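Local coordinates for endopolygalacturonase (Chondrostereum purpureum, PDB 1KCC), which probably catalyses the hydrolytic cleavage of 1,4-alpha-D-galacturonosyl linkages in polygalacturonate chains, at residues S201-K206 and K228-A233. Residues are numbered along the deposited sequence; the frame is centred on the assembly and turned at random. Where two conformers were deposited one is given.
With GTR (beta-D-galactopyranuronic acid), chain B.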
loop_
_atom_site.group_PDB
_atom_site.type_symbol
_atom_site.label_atom_id
_atom_site.label_comp_id
_atom_site.label_asym_id
_atom_site.label_seq_id
_atom_site.Cartn_x
_atom_site.Cartn_y
_atom_site.Cartn_z
ATOM N N SER A 201 9.357 -3.598 1.294
ATOM C CA SER A 201 10.800 -3.728 1.535
ATOM C C SER A 201 11.584 -2.808 0.625
ATOM O O SER A 201 11.328 -2.636 -0.609
ATOM C CB SER A 201 11.188 -5.224 1.372
ATOM O OG SER A 201 11.390 -5.556 0.056
ATOM N N ILE A 202 12.533 -2.141 1.225
ATOM C CA ILE A 202 13.436 -1.223 0.528
ATOM C C ILE A 202 14.525 -2.041 -0.179
ATOM O O ILE A 202 15.238 -2.827 0.487
ATOM C CB ILE A 202 14.031 -0.210 1.500
ATOM C CG1 ILE A 202 12.924 0.655 2.160
ATOM C CG2 ILE A 202 15.095 0.647 0.845
ATOM C CD1 ILE A 202 12.189 1.590 1.214
ATOM N N ALA A 203 14.616 -1.828 -1.475
ATOM C CA ALA A 203 15.580 -2.499 -2.320
ATOM C C ALA A 203 16.702 -1.553 -2.705
ATOM O O ALA A 203 16.615 -0.329 -2.551
ATOM C CB ALA A 203 14.843 -2.976 -3.615
ATOM N N THR A 204 17.746 -2.137 -3.301
ATOM C CA THR A 204 18.866 -1.323 -3.768
ATOM C C THR A 204 18.405 -0.191 -4.685
ATOM O O THR A 204 17.595 -0.367 -5.584
ATOM C CB THR A 204 19.855 -2.253 -4.506
ATOM O OG1 THR A 204 20.442 -3.040 -3.449
ATOM C CG2 THR A 204 20.933 -1.532 -5.298
ATOM N N GLY A 205 18.975 0.980 -4.425
ATOM C CA GLY A 205 18.725 2.149 -5.264
ATOM C C GLY A 205 17.415 2.888 -4.927
ATOM O O GLY A 205 17.115 3.878 -5.615
ATOM N N LYS A 206 16.657 2.437 -3.942
ATOM C CA LYS A 206 15.340 3.067 -3.646
ATOM C C LYS A 206 15.458 3.952 -2.413
ATOM O O LYS A 206 16.207 3.676 -1.469
ATOM C CB LYS A 206 14.310 1.955 -3.404
ATOM C CG LYS A 206 14.196 0.980 -4.600
ATOM C CD LYS A 206 13.887 1.663 -5.927
ATOM C CE LYS A 206 13.774 0.643 -7.077
ATOM N NZ LYS A 206 13.744 1.439 -8.355
ATOM N N LYS A 228 10.806 -1.836 6.558
ATOM C CA LYS A 228 11.584 -3.025 6.242
ATOM C C LYS A 228 12.524 -2.724 5.112
ATOM O O LYS A 228 12.113 -2.209 4.061
ATOM C CB LYS A 228 10.645 -4.217 5.863
ATOM C CG LYS A 228 9.348 -3.880 5.163
ATOM C CD LYS A 228 8.607 -5.166 4.640
ATOM C CE LYS A 228 7.199 -4.731 4.173
ATOM N NZ LYS A 228 6.528 -5.847 3.442
ATOM N N ALA A 229 13.794 -3.049 5.294
ATOM C CA ALA A 229 14.789 -2.957 4.223
ATOM C C ALA A 229 15.415 -4.316 4.025
ATOM O O ALA A 229 15.763 -4.995 4.990
ATOM C CB ALA A 229 15.880 -1.943 4.516
ATOM N N GLN A 230 15.574 -4.688 2.749
ATOM C CA GLN A 230 16.303 -5.890 2.451
ATOM C C GLN A 230 17.695 -5.833 3.082
ATOM O O GLN A 230 18.423 -4.840 2.924
ATOM C CB GLN A 230 16.460 -6.026 0.905
ATOM C CG GLN A 230 15.068 -6.224 0.308
ATOM C CD GLN A 230 14.898 -6.075 -1.171
ATOM O OE1 GLN A 230 15.890 -6.344 -1.842
ATOM N NE2 GLN A 230 13.758 -5.773 -1.735
ATOM N N ARG A 231 18.061 -6.931 3.740
ATOM C CA ARG A 231 19.433 -7.005 4.319
ATOM C C ARG A 231 20.472 -6.647 3.327
ATOM O O ARG A 231 21.481 -6.036 3.689
ATOM C CB ARG A 231 19.619 -8.428 4.854
ATOM C CG ARG A 231 21.009 -8.610 5.490
ATOM C CD ARG A 231 21.226 -10.034 5.953
ATOM N NE ARG A 231 20.472 -10.359 7.130
ATOM C CZ ARG A 231 19.500 -11.260 7.183
ATOM N NH1 ARG A 231 19.018 -11.906 6.119
ATOM N NH2 ARG A 231 18.906 -11.547 8.362
ATOM N N THR A 232 20.306 -7.059 2.050
ATOM C CA THR A 232 21.338 -6.870 1.047
ATOM C C THR A 232 21.307 -5.523 0.322
ATOM O O THR A 232 22.186 -5.298 -0.511
ATOM C CB THR A 232 21.225 -8.009 -0.010
ATOM O OG1 THR A 232 19.905 -7.948 -0.554
ATOM C CG2 THR A 232 21.476 -9.357 0.621
ATOM N N ALA A 233 20.293 -4.698 0.603
ATOM C CA ALA A 233 20.144 -3.447 -0.190
ATOM C C ALA A 233 21.275 -2.483 0.039
ATOM O O ALA A 233 21.744 -2.268 1.184
ATOM C CB ALA A 233 18.834 -2.754 0.186
HETATM C C1 GTR B . 4.598 -12.871 3.527
HETATM C C2 GTR B . 4.619 -12.922 2.008
HETATM C C3 GTR B . 5.762 -12.198 1.504
HETATM C C4 GTR B . 5.773 -10.714 1.980
HETATM C C5 GTR B . 5.668 -10.777 3.516
HETATM C C6 GTR B . 5.553 -9.383 4.098
HETATM O O1 GTR B . 3.491 -13.546 4.042
HETATM O O2 GTR B . 4.655 -14.303 1.593
HETATM O O3 GTR B . 5.732 -12.208 0.014
HETATM O O4 GTR B . 4.679 -9.999 1.386
HETATM O O5 GTR B . 4.503 -11.515 3.946
HETATM O O6A GTR B . 4.508 -8.960 4.638
HETATM O O6B GTR B . 6.585 -8.707 4.011
HETATM O O HOH W 1 8.028 -6.197 1.077
HETATM O O HOH W 2 17.681 -5.105 -3.258
#
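Lys228 NZ is gripped by several groups: it donates to the carboxylate oxygen O6B of the bound galacturonate at 2.9 Å and forms a salt bridge with Asp174. It also gives a 2.8 Å bond to a water whose oxygen accepts from Ser201 N as well. The lysine chain lies alongside the Ser201 backbone, its CD 3.8 Å from Ser201 N; with CG between backbone N and carbonyl carbon (chi1 32°) and the rest extended, it carries the ammonium to the sugar. Two parallel-strand bonds fix the register, Ile202 N to Lys228 O at 2.9 Å and Gln230 N back to Ile202 O. Ile202 and Ala229 put their CB atoms together on one face of the sheet.

The Gln230 side chain, extended beyond CG, crosses to Ser201 OG and Ala203 CB. Its NE2 donates to Ser201 OG at 3.0 Å, nearly straight (167°). The hydroxyl oxygen lies only 6° out of the amide plane. On the other arm of the amide, OE1 takes a 2.6 Å bond from a second water, which accepts from Thr204 N, so both ends of the amide are held. Were Gln230 cut back to an alanine, Ser201 OG would probably lose this donor and the water on Thr204 N its acceptor. Farther along, Ala233 CB comes up to Ile202 O, and Thr204 OG1 accepts from Thr234 N.

The two strands, 197-202 and 226-230, belong to successive turns of the right-handed parallel beta-helix characteristic of family 28, neighbours in the same sheet. Arg226 and Tyr262 join Lys228 in binding galacturonate. Asp174 and the water-bridged backbone probably help to hold the lysine, which with Arg226 is consistent with a pocket for the carboxylates of a polyanionic substrate.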